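Local coordinates for protein beta-glucosidase (Pseudoalteromonas sp., PDB 3F95) that forms the extra C-terminal beta-sandwich domain of an exo-1,3/1,4-beta-glucanase, an enzyme that probably releases glucose from beta-glucans, at residues A[19-22]-A[28-31]. Numbering follows the deposited sequence. Where two conformers were deposited one is given.
Sequences TWQL and QKVL
L22 and V30 form an antiparallel hydrogen-bonded pair in which the backbones grip each other twice: L22 N to V30 O is 2.8 Å and nearly straight (170°), in the carbonyl plane, and V30 N to L22 O is 3.0 Å, with the donor tilted 26° from the plane of the L22 carbonyl. A water donates to both L22 O and Q28 O, so L22 O takes two bonds and the water carries the link past the direct pairing. Two CA-H...O contacts fill the adjoining non-hydrogen-bonded pair, Q21 with L31: L31 CA lies 3.3 Å from W20 O, and Q21 CA approaches V30 O.

Apolar contact on the Q21 and L31 face comes from two side chains lying alongside each other and pointing the same way; in the Q21 conformer given here, one of two, CG meets L31 CD1 at 3.4 Å. T19 reaches across to the same leucine, its CG2 3.7 Å from L31 CB. K29, with CG anti to its backbone N (chi1 -173°) and the chain bent at chi3, brings CE within 3.5 Å of OE1 of this Q21 conformer, a close contact and not a hydrogen bond; the amide's polar partner is S72, through Q21 NE2 and S72 OG. On the other face L22 and V30 meet loosely through their CB atoms, and L22 also packs on L69 and L45. This is a beta hairpin; both strands, 18-24 and 29-32, belong to the antiparallel sheet of a galactose-binding-domain-like beta sandwich, where 18-24 also pairs with strand 67-73.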
ATOM      1  N   THR A  19       7.877   4.672   6.870  1.00 17.17           N
ATOM      2  CA  THR A  19       7.762   3.443   7.661  1.00 16.14           C
ATOM      3  C   THR A  19       6.543   2.682   7.235  1.00 14.97           C
ATOM      4  O   THR A  19       5.580   3.259   6.746  1.00 14.98           O
ATOM      5  CB  THR A  19       7.223   3.591   9.131  1.00 17.82           C
ATOM      6  OG1 THR A  19       6.855   4.917   9.485  1.00 23.23           O
ATOM      7  CG2 THR A  19       7.952   2.802  10.115  1.00 14.92           C
ATOM      8  N   TRP A  20       6.550   1.387   7.547  1.00 14.11           N
ATOM      9  CA  TRP A  20       5.327   0.617   7.549  1.00 13.78           C
ATOM     10  C   TRP A  20       4.667   0.847   8.923  1.00 14.41           C
ATOM     11  O   TRP A  20       5.363   1.022   9.965  1.00 14.94           O
ATOM     12  CB  TRP A  20       5.625  -0.871   7.397  1.00 13.92           C
ATOM     13  CG  TRP A  20       6.346  -1.245   6.130  1.00 13.41           C
ATOM     14  CD1 TRP A  20       7.637  -1.603   6.002  1.00 14.08           C
ATOM     15  CD2 TRP A  20       5.774  -1.303   4.813  1.00 13.45           C
ATOM     16  NE1 TRP A  20       7.940  -1.858   4.673  1.00 13.46           N
ATOM     17  CE2 TRP A  20       6.803  -1.709   3.928  1.00 12.66           C
ATOM     18  CE3 TRP A  20       4.498  -1.037   4.300  1.00 12.43           C
ATOM     19  CZ2 TRP A  20       6.597  -1.859   2.535  1.00 14.01           C
ATOM     20  CZ3 TRP A  20       4.289  -1.195   2.915  1.00 13.40           C
ATOM     21  CH2 TRP A  20       5.332  -1.607   2.062  1.00 14.10           C
ATOM     22  N   GLN A  21       3.344   0.871   8.925  1.00 14.04           N
ATOM     23  CA  GLN A  21       2.571   1.006  10.157  0.50 14.40           C
ATOM     24  C   GLN A  21       1.555  -0.117  10.238  1.00 14.29           C
ATOM     25  O   GLN A  21       0.692  -0.231   9.366  1.00 14.40           O
ATOM     26  CB  GLN A  21       1.836   2.358  10.215  0.50 14.91           C
ATOM     27  CG  GLN A  21       2.726   3.541  10.470  0.50 14.59           C
ATOM     28  CD  GLN A  21       1.986   4.793  10.955  0.50 14.59           C
ATOM     29  OE1 GLN A  21       1.084   4.740  11.805  0.50 15.13           O
ATOM     30  NE2 GLN A  21       2.412   5.932  10.444  0.50 18.31           N
ATOM     31  N   LEU A  22       1.621  -0.915  11.304  1.00 13.44           N
ATOM     32  CA  LEU A  22       0.692  -2.033  11.481  1.00 13.15           C
ATOM     33  C   LEU A  22      -0.212  -1.691  12.673  1.00 13.92           C
ATOM     34  O   LEU A  22       0.271  -1.635  13.819  1.00 14.50           O
ATOM     35  CB  LEU A  22       1.460  -3.326  11.754  1.00 12.87           C
ATOM     36  CG  LEU A  22       2.203  -4.054  10.606  1.00 13.81           C
ATOM     37  CD1 LEU A  22       3.327  -3.197  10.021  1.00 15.18           C
ATOM     38  CD2 LEU A  22       2.776  -5.405  11.081  1.00 13.17           C
ATOM     39  N   GLN A  28      -1.681  -0.956  20.994  1.00 15.15           N
ATOM     40  CA  GLN A  28      -0.309  -0.776  20.517  1.00 15.39           C
ATOM     41  C   GLN A  28      -0.285  -0.747  18.986  1.00 15.62           C
ATOM     42  O   GLN A  28      -0.792  -1.652  18.327  1.00 14.40           O
ATOM     43  CB  GLN A  28       0.615  -1.885  21.020  1.00 15.33           C
ATOM     44  CG  GLN A  28       0.775  -1.965  22.553  1.00 15.83           C
ATOM     45  CD  GLN A  28       1.608  -3.193  22.980  1.00 17.38           C
ATOM     46  OE1 GLN A  28       1.051  -4.259  23.311  1.00 24.30           O
ATOM     47  NE2 GLN A  28       2.917  -3.060  22.964  1.00 16.45           N
ATOM     48  N   LYS A  29       0.281   0.325  18.446  1.00 15.53           N
ATOM     49  CA  LYS A  29       0.470   0.469  17.011  1.00 17.07           C
ATOM     50  C   LYS A  29       1.945   0.282  16.725  1.00 15.82           C
ATOM     51  O   LYS A  29       2.797   0.786  17.463  1.00 15.79           O
ATOM     52  CB  LYS A  29       0.015   1.871  16.611  1.00 16.62           C
ATOM     53  CG  LYS A  29      -0.024   2.205  15.146  1.00 20.82           C
ATOM     54  CD  LYS A  29      -0.686   3.603  14.969  1.00 22.26           C
ATOM     55  CE  LYS A  29       0.305   4.753  15.237  1.00 27.07           C
ATOM     56  NZ  LYS A  29      -0.222   6.144  14.839  1.00 25.50           N
ATOM     57  N   VAL A  30       2.276  -0.458  15.662  1.00 14.31           N
ATOM     58  CA  VAL A  30       3.675  -0.792  15.396  1.00 13.23           C
ATOM     59  C   VAL A  30       4.225  -0.080  14.152  1.00 14.20           C
ATOM     60  O   VAL A  30       3.642  -0.182  13.065  1.00 14.22           O
ATOM     61  CB  VAL A  30       3.893  -2.327  15.261  1.00 14.21           C
ATOM     62  CG1 VAL A  30       5.335  -2.663  14.826  1.00 13.50           C
ATOM     63  CG2 VAL A  30       3.537  -3.054  16.579  1.00 12.55           C
ATOM     64  N   LEU A  31       5.325   0.639  14.323  1.00 13.97           N
ATOM     65  CA  LEU A  31       6.034   1.240  13.188  1.00 14.73           C
ATOM     66  C   LEU A  31       7.216   0.353  12.810  1.00 15.18           C
ATOM     67  O   LEU A  31       8.144   0.197  13.596  1.00 14.65           O
ATOM     68  CB  LEU A  31       6.493   2.658  13.549  1.00 14.37           C
ATOM     69  CG  LEU A  31       5.535   3.832  13.322  1.00 18.95           C
ATOM     70  CD1 LEU A  31       4.090   3.548  13.585  1.00 17.37           C
ATOM     71  CD2 LEU A  31       6.018   5.110  14.030  1.00 16.41           C
TER
HETATM   72  O   HOH W   1      -1.019  -2.730  15.878  1.00 13.76           O